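Local coordinates for PHD finger protein 3 (Homo sapiens, PDB 6IC9) that reads the phosphorylated C-terminal domain of RNA polymerase II through its SPOC domain, the part given here, and regulates neuronal gene expression, at residues T29-V34 with C76-T81; G71-C76 with L151-K156; L93-F98 with N146-L151; I120-T125 with L142-L147. One frame throughout, in Å; residues are numbered along the deposited sequence. Where two conformers were deposited one is given.

Interaction 1 (T29-V34 with C76-T81); sequences TKAYPV and CVVRFT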
loop_
_atom_site.group_PDB
_atom_site.type_symbol
_atom_site.label_atom_id
_atom_site.label_comp_id
_atom_site.label_asym_id
_atom_site.label_seq_id
_atom_site.Cartn_x
_atom_site.Cartn_y
_atom_site.Cartn_z
ATOM N N THR A 29 7.713 -4.853 -9.036
ATOM C CA THR A 29 7.011 -3.586 -9.127
ATOM C C THR A 29 7.973 -2.479 -8.709
ATOM O O THR A 29 8.877 -2.697 -7.917
ATOM C CB THR A 29 5.740 -3.624 -8.249
ATOM O OG1 THR A 29 5.077 -2.365 -8.320
ATOM C CG2 THR A 29 6.122 -3.851 -6.792
ATOM N N LYS A 30 7.729 -1.259 -9.200
ATOM C CA LYS A 30 8.419 -0.082 -8.712
ATOM C C LYS A 30 7.391 0.762 -7.967
ATOM O O LYS A 30 6.235 0.821 -8.394
ATOM C CB LYS A 30 9.003 0.722 -9.873
ATOM C CG LYS A 30 10.338 0.114 -10.435
ATOM C CD LYS A 30 10.664 0.774 -11.795
ATOM C CE LYS A 30 12.055 0.309 -12.322
ATOM N NZ LYS A 30 12.297 0.814 -13.738
ATOM N N ALA A 31 7.807 1.367 -6.860
ATOM C CA ALA A 31 6.945 2.293 -6.085
ATOM C C ALA A 31 7.350 3.733 -6.364
ATOM O O ALA A 31 8.544 4.053 -6.373
ATOM C CB ALA A 31 7.086 2.031 -4.580
ATOM N N TYR A 32 6.356 4.606 -6.567
ATOM C CA TYR A 32 6.524 6.031 -6.781
ATOM C C TYR A 32 5.779 6.782 -5.696
ATOM O O TYR A 32 4.684 6.365 -5.297
ATOM C CB TYR A 32 5.961 6.478 -8.131
ATOM C CG TYR A 32 6.756 5.821 -9.271
ATOM C CD1 TYR A 32 6.431 4.562 -9.725
ATOM C CD2 TYR A 32 7.888 6.459 -9.820
ATOM C CE1 TYR A 32 7.192 3.945 -10.744
ATOM C CE2 TYR A 32 8.641 5.854 -10.817
ATOM C CZ TYR A 32 8.284 4.615 -11.276
ATOM O OH TYR A 32 9.037 4.027 -12.258
ATOM N N PRO A 33 6.298 7.929 -5.278
ATOM C CA PRO A 33 5.612 8.706 -4.226
ATOM C C PRO A 33 4.295 9.274 -4.690
ATOM O O PRO A 33 4.109 9.655 -5.853
ATOM C CB PRO A 33 6.613 9.829 -3.891
ATOM C CG PRO A 33 7.594 9.817 -4.954
ATOM C CD PRO A 33 7.665 8.426 -5.514
ATOM N N VAL A 34 3.344 9.288 -3.761
ATOM C CA VAL A 34 2.040 9.872 -3.980
ATOM C C VAL A 34 1.768 10.958 -2.945
ATOM O O VAL A 34 1.424 12.092 -3.289
ATOM C CB VAL A 34 0.922 8.795 -3.934
ATOM C CG1 VAL A 34 -0.386 9.487 -4.066
ATOM C CG2 VAL A 34 1.059 7.744 -5.099
ATOM N N CYS A 76 2.639 7.713 4.774
ATOM C CA CYS A 76 2.843 8.074 3.382
ATOM C C CYS A 76 2.169 7.069 2.456
ATOM O O CYS A 76 1.758 5.976 2.845
ATOM C CB CYS A 76 4.308 8.285 3.060
ATOM S SG CYS A 76 5.283 6.845 2.792
ATOM N N VAL A 77 1.970 7.510 1.236
ATOM C CA VAL A 77 1.179 6.770 0.270
ATOM C C VAL A 77 2.070 6.663 -0.952
ATOM O O VAL A 77 2.664 7.670 -1.362
ATOM C CB VAL A 77 -0.149 7.487 -0.076
ATOM C CG1 VAL A 77 -0.855 6.629 -1.136
ATOM C CG2 VAL A 77 -1.068 7.654 1.196
ATOM N N VAL A 78 2.265 5.438 -1.459
ATOM C CA VAL A 78 3.009 5.234 -2.697
ATOM C C VAL A 78 2.080 4.582 -3.708
ATOM O O VAL A 78 0.993 4.086 -3.372
ATOM C CB VAL A 78 4.273 4.365 -2.522
ATOM C CG1 VAL A 78 5.250 5.042 -1.566
ATOM C CG2 VAL A 78 3.911 2.900 -2.015
ATOM N N ARG A 79 2.497 4.613 -4.981
ATOM C CA ARG A 79 1.739 3.918 -6.014
ATOM C C ARG A 79 2.692 2.915 -6.668
ATOM O O ARG A 79 3.896 3.186 -6.801
ATOM C CB ARG A 79 1.149 4.842 -7.075
ATOM C CG ARG A 79 2.159 5.555 -7.934
ATOM C CD ARG A 79 1.422 6.443 -9.021
ATOM N NE ARG A 79 2.400 7.338 -9.635
ATOM C CZ ARG A 79 3.207 6.960 -10.600
ATOM N NH1 ARG A 79 3.106 5.717 -11.102
ATOM N NH2 ARG A 79 4.105 7.811 -11.056
ATOM N N PHE A 80 2.167 1.739 -6.962
ATOM C CA PHE A 80 2.957 0.631 -7.527
ATOM C C PHE A 80 2.713 0.561 -9.014
ATOM O O PHE A 80 1.576 0.749 -9.461
ATOM C CB PHE A 80 2.571 -0.708 -6.864
ATOM C CG PHE A 80 2.975 -0.777 -5.411
ATOM C CD1 PHE A 80 4.310 -0.912 -5.066
ATOM C CD2 PHE A 80 2.002 -0.722 -4.395
ATOM C CE1 PHE A 80 4.722 -0.978 -3.693
ATOM C CE2 PHE A 80 2.381 -0.758 -3.024
ATOM C CZ PHE A 80 3.772 -0.927 -2.657
ATOM N N THR A 81 3.773 0.203 -9.774
ATOM C CA THR A 81 3.633 -0.018 -11.219
ATOM C C THR A 81 4.322 -1.336 -11.542
ATOM O O THR A 81 5.382 -1.588 -11.002
ATOM C CB THR A 81 4.307 1.096 -12.053
ATOM O OG1 THR A 81 5.700 1.078 -11.786
ATOM C CG2 THR A 81 3.803 2.501 -11.630
HETATM O O HOH W 1 2.416 9.664 -8.109
#
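Ala31 sets its CB against CE1 of Phe80 at 3.9 Å, and the same methyl reaches CG2 of Val78 at 4.2 Å. On this face of the sheet the Phe80 ring is also packed by Trp15 of strand 15-21 and by Met117 and Leu119 of strand 114-122, which places it in the domain core. A second apolar patch forms at Val34, whose CB lies 4.0 Å from CG1 of Val77 while its CG2 comes within 3.5 Å of CB of Arg79, the Val34 and Arg79 side chains crossing at about a right angle. Strands 25-35 and 73-82 are antiparallel neighbours in the SPOC-domain sheet: Lys30 with Thr81 and Tyr32 with Arg79 form hydrogen-bonded pairs, and Pro33, which has no N-H, sits in a non-hydrogen-bonded pair with Val78. The face carrying Tyr32 and Arg79 is more polar. Arg79 turns CG between its backbone N and carbonyl carbon (chi1 66°) and runs extended to NE, bringing the guanidinium to Tyr32, with CB of Tyr32 3.6 Å above the centre of its plane. Ring and guanidinium planes are only 7° apart. NE donates at the guanidinium edge to a water 2.8 Å away, which in turn donates to Pro33 O. Thr81 OG1 meets the Tyr32 ring at its edge, 3.4 Å from CE1, and makes a weak hydrogen bond to Lys30 O. Thr81 O accepts twice: Lys30 N approaches in the carbonyl plane, whereas Thr29 OG1 donates over 2.8 Å from well above it.

Interaction 2 (G71-C76 with L151-K156); sequences GTKEIC and LIIRQK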
loop_
_atom_site.group_PDB
_atom_site.type_symbol
_atom_site.label_atom_id
_atom_site.label_comp_id
_atom_site.label_asym_id
_atom_site.label_seq_id
_atom_site.Cartn_x
_atom_site.Cartn_y
_atom_site.Cartn_z
ATOM N N GLY A 71 -0.315 11.511 16.776
ATOM C CA GLY A 71 0.862 12.312 16.523
ATOM C C GLY A 71 2.175 11.573 16.583
ATOM O O GLY A 71 3.227 12.221 16.486
ATOM N N THR A 72 2.170 10.241 16.732
ATOM C CA THR A 72 3.424 9.495 16.867
ATOM C C THR A 72 3.898 8.817 15.578
ATOM O O THR A 72 4.875 8.074 15.613
ATOM C CB THR A 72 3.294 8.433 17.965
ATOM O OG1 THR A 72 2.250 7.505 17.613
ATOM C CG2 THR A 72 2.945 9.095 19.340
ATOM N N LYS A 73 3.239 9.021 14.451
ATOM C CA LYS A 73 3.629 8.262 13.260
ATOM C C LYS A 73 3.562 9.162 12.037
ATOM O O LYS A 73 2.926 10.221 12.045
ATOM C CB LYS A 73 2.745 7.023 13.047
ATOM C CG LYS A 73 2.604 6.077 14.308
ATOM C CD LYS A 73 3.843 5.225 14.551
ATOM C CE LYS A 73 3.741 4.503 15.915
ATOM N NZ LYS A 73 4.087 5.414 17.044
ATOM N N GLU A 74 4.218 8.717 10.978
ATOM C CA GLU A 74 4.192 9.379 9.684
ATOM C C GLU A 74 3.482 8.455 8.709
ATOM O O GLU A 74 3.777 7.250 8.665
ATOM C CB GLU A 74 5.605 9.661 9.171
ATOM C CG GLU A 74 6.467 10.550 10.063
ATOM C CD GLU A 74 6.154 12.037 9.905
ATOM O OE1 GLU A 74 7.003 12.868 10.304
ATOM O OE2 GLU A 74 5.063 12.375 9.390
ATOM N N ILE A 75 2.558 9.017 7.948
ATOM C CA ILE A 75 1.782 8.279 6.968
ATOM C C ILE A 75 2.286 8.686 5.598
ATOM O O ILE A 75 2.370 9.880 5.295
ATOM C CB ILE A 75 0.277 8.551 7.092
ATOM C CG1 ILE A 75 -0.260 8.054 8.437
ATOM C CG2 ILE A 75 -0.443 7.810 5.959
ATOM C CD1 ILE A 75 -1.580 8.589 8.695
ATOM N N CYS A 76 2.639 7.713 4.774
ATOM C CA CYS A 76 2.843 8.074 3.382
ATOM C C CYS A 76 2.169 7.069 2.456
ATOM O O CYS A 76 1.758 5.976 2.845
ATOM C CB CYS A 76 4.308 8.285 3.060
ATOM S SG CYS A 76 5.283 6.845 2.792
ATOM N N LEU A 151 -0.268 2.110 1.471
ATOM C CA LEU A 151 -0.443 3.028 2.610
ATOM C C LEU A 151 0.526 2.576 3.670
ATOM O O LEU A 151 0.378 1.478 4.201
ATOM C CB LEU A 151 -1.894 2.946 3.101
ATOM C CG LEU A 151 -2.185 3.630 4.424
ATOM C CD1 LEU A 151 -1.888 5.073 4.236
ATOM C CD2 LEU A 151 -3.697 3.393 4.739
ATOM N N ILE A 152 1.533 3.404 3.979
ATOM C CA ILE A 152 2.636 2.993 4.832
ATOM C C ILE A 152 2.634 3.841 6.107
ATOM O O ILE A 152 2.729 5.078 6.044
ATOM C CB ILE A 152 3.988 3.116 4.093
ATOM C CG1 ILE A 152 3.855 2.433 2.711
ATOM C CG2 ILE A 152 5.108 2.479 4.897
ATOM C CD1 ILE A 152 5.081 2.674 1.831
ATOM N N ILE A 153 2.509 3.176 7.248
ATOM C CA ILE A 153 2.600 3.802 8.570
ATOM C C ILE A 153 4.013 3.597 9.098
ATOM O O ILE A 153 4.416 2.459 9.359
ATOM C CB ILE A 153 1.590 3.183 9.552
ATOM C CG1 ILE A 153 0.218 3.026 8.889
ATOM C CG2 ILE A 153 1.545 4.001 10.878
ATOM C CD1 ILE A 153 -0.345 4.347 8.363
ATOM N N ARG A 154 4.760 4.687 9.299
ATOM C CA ARG A 154 6.129 4.600 9.804
ATOM C C ARG A 154 6.288 5.282 11.170
ATOM O O ARG A 154 5.552 6.199 11.532
ATOM C CB ARG A 154 7.083 5.221 8.790
ATOM C CG ARG A 154 6.640 4.822 7.346
ATOM C CD ARG A 154 7.111 5.792 6.258
ATOM N NE ARG A 154 8.510 5.521 6.073
ATOM C CZ ARG A 154 9.362 6.224 5.334
ATOM N NH1 ARG A 154 8.996 7.307 4.653
ATOM N NH2 ARG A 154 10.603 5.794 5.286
ATOM N N GLN A 155 7.266 4.819 11.919
ATOM C CA GLN A 155 7.589 5.451 13.187
ATOM C C GLN A 155 8.252 6.795 12.921
ATOM O O GLN A 155 8.879 7.011 11.876
ATOM C CB GLN A 155 8.508 4.547 14.018
ATOM C CG GLN A 155 8.189 3.036 13.937
ATOM C CD GLN A 155 7.030 2.562 14.851
ATOM O OE1 GLN A 155 6.407 3.353 15.570
ATOM N NE2 GLN A 155 6.755 1.249 14.821
ATOM N N LYS A 156 8.021 7.732 13.830
ATOM C CA LYS A 156 8.687 9.023 13.808
ATOM C C LYS A 156 9.951 8.967 14.652
ATOM O O LYS A 156 10.159 8.064 15.468
ATOM C CB LYS A 156 7.775 10.118 14.343
ATOM C CG LYS A 156 6.616 10.413 13.456
ATOM C CD LYS A 156 6.190 11.846 13.611
ATOM C CE LYS A 156 5.794 12.099 15.014
ATOM N NZ LYS A 156 4.565 12.949 14.973
#
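Lys73 lays its aliphatic chain against the end of the neighbouring strand, beginning with CB, which lies 3.3 Å from Arg154 O. CG stands a little further from the same carbonyl, 4.1 Å from Arg154 O. A bend at chi2 (-76°) carries CD beside Gln155, whose side chain runs alongside and points the same way. CD is 3.3 Å from Gln155 OE1, and CE makes a tight approach to that oxygen, at 2.9 Å. At the tip, NZ donates over 3.1 Å to Thr72 O, from well above the carbonyl plane, and more weakly to Thr72 OG1. NZ also hydrogen-bonds a modified side chain of the bound peptide, on which Gln155 packs too, while Thr72 OG1 bonds to the peptide backbone; this strand end is thus part of the surface by which the SPOC domain holds its phosphorylated ligand. Behind it, strands 73-82 and 147-155 pair antiparallel, with Glu74 and Arg154, then Cys76 and Ile152, each exchanging two backbone hydrogen bonds. Ile75 and Leu151 cross on the face toward helix 57-70, with CG2 of Ile75 3.5 Å from CD1 of Leu151. On the other face Cys76 SG lies 4.1 Å from CD of Arg154, whose guanidinium forms a salt bridge with Asp44. Glu74 and Lys156 cross at about a right angle near the strand end, their CG atoms 3.4 Å apart.

Interaction 3 (L93-F98 with N146-L151); sequences LLFAYF and NLLLGL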
loop_
_atom_site.group_PDB
_atom_site.type_symbol
_atom_site.label_atom_id
_atom_site.label_comp_id
_atom_site.label_asym_id
_atom_site.label_seq_id
_atom_site.Cartn_x
_atom_site.Cartn_y
_atom_site.Cartn_z
ATOM N N LEU A 93 -4.103 -9.469 -11.473
ATOM C CA LEU A 93 -4.751 -10.480 -10.626
ATOM C C LEU A 93 -4.875 -10.000 -9.189
ATOM O O LEU A 93 -5.909 -10.208 -8.538
ATOM C CB LEU A 93 -3.953 -11.787 -10.621
ATOM C CG LEU A 93 -4.079 -12.612 -11.891
ATOM C CD1 LEU A 93 -2.959 -13.669 -11.923
ATOM C CD2 LEU A 93 -5.456 -13.258 -11.893
ATOM N N LEU A 94 -3.811 -9.385 -8.670
ATOM C CA LEU A 94 -3.836 -8.915 -7.297
ATOM C C LEU A 94 -4.789 -7.750 -7.120
ATOM O O LEU A 94 -5.563 -7.726 -6.152
ATOM C CB LEU A 94 -2.416 -8.510 -6.858
ATOM C CG LEU A 94 -2.281 -8.330 -5.324
ATOM C CD1 LEU A 94 -2.655 -9.577 -4.588
ATOM C CD2 LEU A 94 -0.825 -7.946 -5.009
ATOM N N PHE A 95 -4.764 -6.785 -8.047
ATOM C CA PHE A 95 -5.780 -5.720 -8.020
ATOM C C PHE A 95 -7.204 -6.309 -7.979
ATOM O O PHE A 95 -8.024 -5.918 -7.157
ATOM C CB PHE A 95 -5.656 -4.838 -9.274
ATOM C CG PHE A 95 -6.755 -3.796 -9.349
ATOM C CD1 PHE A 95 -7.955 -4.054 -9.960
ATOM C CD2 PHE A 95 -6.586 -2.592 -8.708
ATOM C CE1 PHE A 95 -8.984 -3.084 -9.979
ATOM C CE2 PHE A 95 -7.612 -1.623 -8.725
ATOM C CZ PHE A 95 -8.792 -1.882 -9.362
ATOM N N ALA A 96 -7.495 -7.249 -8.884
ATOM C CA ALA A 96 -8.829 -7.847 -8.957
ATOM C C ALA A 96 -9.170 -8.617 -7.684
ATOM O O ALA A 96 -10.338 -8.627 -7.237
ATOM C CB ALA A 96 -8.939 -8.776 -10.180
ATOM N N TYR A 97 -8.182 -9.287 -7.107
ATOM C CA TYR A 97 -8.417 -10.041 -5.875
ATOM C C TYR A 97 -9.027 -9.142 -4.817
ATOM O O TYR A 97 -10.051 -9.473 -4.199
ATOM C CB TYR A 97 -7.085 -10.643 -5.362
ATOM C CG TYR A 97 -7.310 -11.366 -4.048
ATOM C CD1 TYR A 97 -7.578 -12.709 -4.036
ATOM C CD2 TYR A 97 -7.308 -10.663 -2.817
ATOM C CE1 TYR A 97 -7.840 -13.373 -2.852
ATOM C CE2 TYR A 97 -7.598 -11.304 -1.628
ATOM C CZ TYR A 97 -7.839 -12.674 -1.657
ATOM O OH TYR A 97 -8.119 -13.310 -0.466
ATOM N N PHE A 98 -8.370 -8.010 -4.550
ATOM C CA PHE A 98 -8.829 -7.133 -3.481
ATOM C C PHE A 98 -9.990 -6.261 -3.928
ATOM O O PHE A 98 -10.882 -5.933 -3.116
ATOM C CB PHE A 98 -7.666 -6.236 -2.995
ATOM C CG PHE A 98 -6.683 -6.988 -2.176
ATOM C CD1 PHE A 98 -7.067 -7.476 -0.939
ATOM C CD2 PHE A 98 -5.432 -7.329 -2.691
ATOM C CE1 PHE A 98 -6.200 -8.250 -0.177
ATOM C CE2 PHE A 98 -4.546 -8.099 -1.920
ATOM C CZ PHE A 98 -4.951 -8.573 -0.672
ATOM N N ASN A 146 -6.259 1.332 -13.466
ATOM C CA ASN A 146 -6.431 0.704 -12.150
ATOM C C ASN A 146 -5.065 0.615 -11.486
ATOM O O ASN A 146 -4.062 0.244 -12.129
ATOM C CB ASN A 146 -7.044 -0.701 -12.283
ATOM C CG ASN A 146 -8.476 -0.694 -12.759
ATOM O OD1 ASN A 146 -9.217 0.263 -12.551
ATOM N ND2 ASN A 146 -8.891 -1.800 -13.410
ATOM N N LEU A 147 -5.014 0.872 -10.170
ATOM C CA LEU A 147 -3.739 1.011 -9.477
ATOM C C LEU A 147 -3.789 0.275 -8.152
ATOM O O LEU A 147 -4.837 0.220 -7.490
ATOM C CB LEU A 147 -3.429 2.494 -9.120
ATOM C CG LEU A 147 -2.988 3.371 -10.286
ATOM C CD1 LEU A 147 -2.843 4.784 -9.755
ATOM C CD2 LEU A 147 -1.629 2.790 -10.805
ATOM N N LEU A 148 -2.618 -0.196 -7.728
ATOM C CA LEU A 148 -2.379 -0.657 -6.358
ATOM C C LEU A 148 -1.603 0.447 -5.676
ATOM O O LEU A 148 -0.537 0.859 -6.173
ATOM C CB LEU A 148 -1.540 -1.960 -6.351
ATOM C CG LEU A 148 -2.314 -3.193 -6.844
ATOM C CD1 LEU A 148 -1.330 -4.366 -6.989
ATOM C CD2 LEU A 148 -3.452 -3.605 -5.870
ATOM N N LEU A 149 -2.154 0.975 -4.568
ATOM C CA LEU A 149 -1.465 1.917 -3.711
ATOM C C LEU A 149 -0.931 1.199 -2.484
ATOM O O LEU A 149 -1.520 0.226 -2.026
ATOM C CB LEU A 149 -2.508 2.978 -3.273
ATOM C CG LEU A 149 -2.677 4.303 -4.038
ATOM C CD1 LEU A 149 -2.609 4.222 -5.540
ATOM C CD2 LEU A 149 -3.946 5.082 -3.528
ATOM N N GLY A 150 0.145 1.718 -1.914
ATOM C CA GLY A 150 0.622 1.290 -0.614
ATOM C C GLY A 150 0.411 2.424 0.382
ATOM O O GLY A 150 0.887 3.536 0.173
ATOM N N LEU A 151 -0.268 2.110 1.471
ATOM C CA LEU A 151 -0.443 3.028 2.610
ATOM C C LEU A 151 0.526 2.576 3.670
ATOM O O LEU A 151 0.378 1.478 4.201
ATOM C CB LEU A 151 -1.894 2.946 3.101
ATOM C CG LEU A 151 -2.185 3.630 4.424
ATOM C CD1 LEU A 151 -1.888 5.073 4.236
ATOM C CD2 LEU A 151 -3.697 3.393 4.739
#
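Phe95 and Asn146 meet by stacking. The Asn146 CB sits over one face of the ring, 3.7 Å from its centroid, a CH-pi contact displaced slightly toward the rim. The amide continues the overlap: its plane is 5° from that of the ring, with CG 3.6 Å from CZ of Phe95 and ND2 3.7 Å from CE1. The amide oxygen has a partner in Ala124, which helps hold the rotation of the amide and with it the flat surface offered to the ring. A carbonyl approaches the edge, where Leu147 O lies near the ring plane, 3.5 Å from CD2 of Phe95; the slightly positive rim of the ring probably suits the oxygen. Phe95 holds CG anti to its backbone N (chi1 175°), on the side of helix 85-101 that faces the sheet, and the further turn of the ring decides what meets its face and its edge. Here the SPOC domain packs that helix across strand 147-155, the axes of the two short segments 8.7 Å apart and inclined at 76°. The apolar contacts are carried by Leu148, which splits its two methyls: CD2 rests 3.8 Å from CA of Phe95, while CD1 meets CD2 of Leu94 at 4.1 Å, the leucine side chains crossing at about a right angle. Leu94 extends this packing to Ile19 and Met21 of strand 15-21 and to Leu119 of strand 114-122. Tyr91 of the same helix adds a hydrogen bond from Leu148 N to its hydroxyl oxygen.

Interaction 4 (I120-T125 with L142-L147); sequences IPLGAT and LHRPNL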
loop_
_atom_site.group_PDB
_atom_site.type_symbol
_atom_site.label_atom_id
_atom_site.label_comp_id
_atom_site.label_asym_id
_atom_site.label_seq_id
_atom_site.Cartn_x
_atom_site.Cartn_y
_atom_site.Cartn_z
ATOM N N ILE A 120 -3.910 -1.084 -1.288
ATOM C CA ILE A 120 -5.219 -0.529 -1.575
ATOM C C ILE A 120 -5.471 -0.601 -3.082
ATOM O O ILE A 120 -4.722 -0.009 -3.856
ATOM C CB ILE A 120 -5.299 0.920 -1.072
ATOM C CG1 ILE A 120 -5.225 0.915 0.457
ATOM C CG2 ILE A 120 -6.637 1.576 -1.609
ATOM C CD1 ILE A 120 -5.154 2.348 1.073
ATOM N N PRO A 121 -6.521 -1.267 -3.542
ATOM C CA PRO A 121 -6.868 -1.175 -4.964
ATOM C C PRO A 121 -7.632 0.122 -5.219
ATOM O O PRO A 121 -8.613 0.424 -4.532
ATOM C CB PRO A 121 -7.748 -2.404 -5.187
ATOM C CG PRO A 121 -8.410 -2.632 -3.857
ATOM C CD PRO A 121 -7.374 -2.235 -2.817
ATOM N N LEU A 122 -7.156 0.917 -6.158
ATOM C CA LEU A 122 -7.879 2.142 -6.550
ATOM C C LEU A 122 -8.278 2.007 -8.006
ATOM O O LEU A 122 -7.415 2.053 -8.891
ATOM C CB LEU A 122 -7.024 3.372 -6.346
ATOM C CG LEU A 122 -7.723 4.676 -6.769
ATOM C CD1 LEU A 122 -8.744 5.001 -5.670
ATOM C CD2 LEU A 122 -6.689 5.770 -6.908
ATOM N N GLY A 123 -9.572 1.793 -8.253
ATOM C CA GLY A 123 -10.057 1.707 -9.623
ATOM C C GLY A 123 -9.866 3.005 -10.392
ATOM O O GLY A 123 -9.847 4.095 -9.815
ATOM N N ALA A 124 -9.654 2.865 -11.704
ATOM C CA ALA A 124 -9.387 4.024 -12.568
ATOM C C ALA A 124 -10.496 5.086 -12.458
ATOM O O ALA A 124 -10.213 6.284 -12.496
ATOM C CB ALA A 124 -9.232 3.565 -14.026
ATOM N N THR A 125 -11.755 4.661 -12.323
ATOM C CA THR A 125 -12.878 5.579 -12.148
ATOM C C THR A 125 -13.306 5.690 -10.689
ATOM O O THR A 125 -14.428 6.127 -10.410
ATOM C CB THR A 125 -14.073 5.153 -13.011
ATOM O OG1 THR A 125 -14.564 3.875 -12.580
ATOM C CG2 THR A 125 -13.655 5.007 -14.452
ATOM N N LEU A 142 -5.507 12.446 -13.012
ATOM C CA LEU A 142 -6.923 12.213 -13.189
ATOM C C LEU A 142 -7.160 10.995 -14.075
ATOM O O LEU A 142 -8.075 10.207 -13.832
ATOM C CB LEU A 142 -7.577 13.452 -13.808
ATOM C CG LEU A 142 -8.997 13.209 -14.302
ATOM C CD1 LEU A 142 -9.943 13.008 -13.116
ATOM C CD2 LEU A 142 -9.526 14.347 -15.198
ATOM N N HIS A 143 -6.384 10.859 -15.127
ATOM C CA HIS A 143 -6.592 9.801 -16.116
ATOM C C HIS A 143 -5.566 8.716 -15.831
ATOM O O HIS A 143 -4.372 8.933 -16.034
ATOM C CB HIS A 143 -6.413 10.360 -17.522
ATOM C CG HIS A 143 -6.919 9.441 -18.582
ATOM N ND1 HIS A 143 -6.154 9.072 -19.668
ATOM C CD2 HIS A 143 -8.107 8.809 -18.717
ATOM C CE1 HIS A 143 -6.857 8.250 -20.429
ATOM N NE2 HIS A 143 -8.050 8.087 -19.883
ATOM N N ARG A 144 -6.004 7.603 -15.264
ATOM C CA ARG A 144 -5.008 6.667 -14.752
ATOM C C ARG A 144 -5.532 5.258 -14.919
ATOM O O ARG A 144 -6.739 5.060 -15.083
ATOM C CB ARG A 144 -4.674 6.949 -13.271
ATOM C CG ARG A 144 -5.863 7.252 -12.465
ATOM C CD ARG A 144 -5.522 7.414 -10.978
ATOM N NE ARG A 144 -6.708 6.888 -10.353
ATOM C CZ ARG A 144 -7.728 7.613 -10.011
ATOM N NH1 ARG A 144 -7.624 8.895 -10.171
ATOM N NH2 ARG A 144 -8.809 7.047 -9.503
ATOM N N PRO A 145 -4.655 4.254 -14.903
ATOM C CA PRO A 145 -5.126 2.871 -14.944
ATOM C C PRO A 145 -5.627 2.490 -13.556
ATOM O O PRO A 145 -5.441 3.228 -12.601
ATOM C CB PRO A 145 -3.879 2.078 -15.328
ATOM C CG PRO A 145 -2.747 2.866 -14.746
ATOM C CD PRO A 145 -3.193 4.348 -14.848
ATOM N N ASN A 146 -6.259 1.332 -13.466
ATOM C CA ASN A 146 -6.431 0.704 -12.150
ATOM C C ASN A 146 -5.065 0.615 -11.486
ATOM O O ASN A 146 -4.062 0.244 -12.129
ATOM C CB ASN A 146 -7.044 -0.701 -12.283
ATOM C CG ASN A 146 -8.476 -0.694 -12.759
ATOM O OD1 ASN A 146 -9.217 0.263 -12.551
ATOM N ND2 ASN A 146 -8.891 -1.800 -13.410
ATOM N N LEU A 147 -5.014 0.872 -10.170
ATOM C CA LEU A 147 -3.739 1.011 -9.477
ATOM C C LEU A 147 -3.789 0.275 -8.152
ATOM O O LEU A 147 -4.837 0.220 -7.490
ATOM C CB LEU A 147 -3.429 2.494 -9.120
ATOM C CG LEU A 147 -2.988 3.371 -10.286
ATOM C CD1 LEU A 147 -2.843 4.784 -9.755
ATOM C CD2 LEU A 147 -1.629 2.790 -10.805
HETATM O O HOH W 2 -6.524 4.193 -10.268
HETATM O O HOH W 3 -8.966 7.471 -14.809
HETATM O O HOH W 4 -10.603 9.247 -12.441
#
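Leu122 reaches back over the guanidinium of Arg144, its CD2 3.6 Å from NH2, while Ala124 O lies over the opposite face, 3.4 Å above the plane and toward the rim. NH2 also donates to Gly123 O at 3.1 Å, with the oxygen tilted slightly from the guanidinium plane, and has a further hydrogen bond to Asp126 O, so the flat group is gripped by the turn that follows the strand. CB of Ala124 adds a close approach of 3.1 Å to Arg144 O. Beside it, Ala124 N donates over 2.8 Å to Asn146 OD1, in the plane of the amide and with an N-H...O angle of 161°. These contacts close the base of the long connection between strands 114-122 and 147-155, antiparallel neighbours in the SPOC sheet whose pairing here ends with Leu122 and Leu147, a hydrogen-bonded pair. The looser side is bridged by water. One molecule accepts from Arg144 NE at the guanidinium edge, 2.7 Å away, and donates to Leu122 O and Pro145 O, tying both segments to one point. Beyond Arg144, direct contact gives way to two more waters between Ala124 O and Leu142 O; one of them accepts from Arg144 N at 3.0 Å.

Overall arrangement
All four contacts belong to one SPOC domain and meet on its mixed sheet. Interactions 1 and 2 share strand 73-82 and Cys76, their centres about 16 Å apart; interaction 2 shares Leu151 with interaction 3, and interaction 3 shares Asn146 and Leu147 with interaction 4, their centres about 9 Å apart. Interactions 2 and 4 lie on opposite sides of the chain's centre, about 24 Å apart between centres. Along the chain the segments of 1 and 2 alternate, 1 closes before 3 and 4 open, and both of these nest within the loop closed by 2. Strand 147-155 links the peptide contacts of interaction 2 to the long loop and to helix 85-101, whose Tyr97 also touches the peptide.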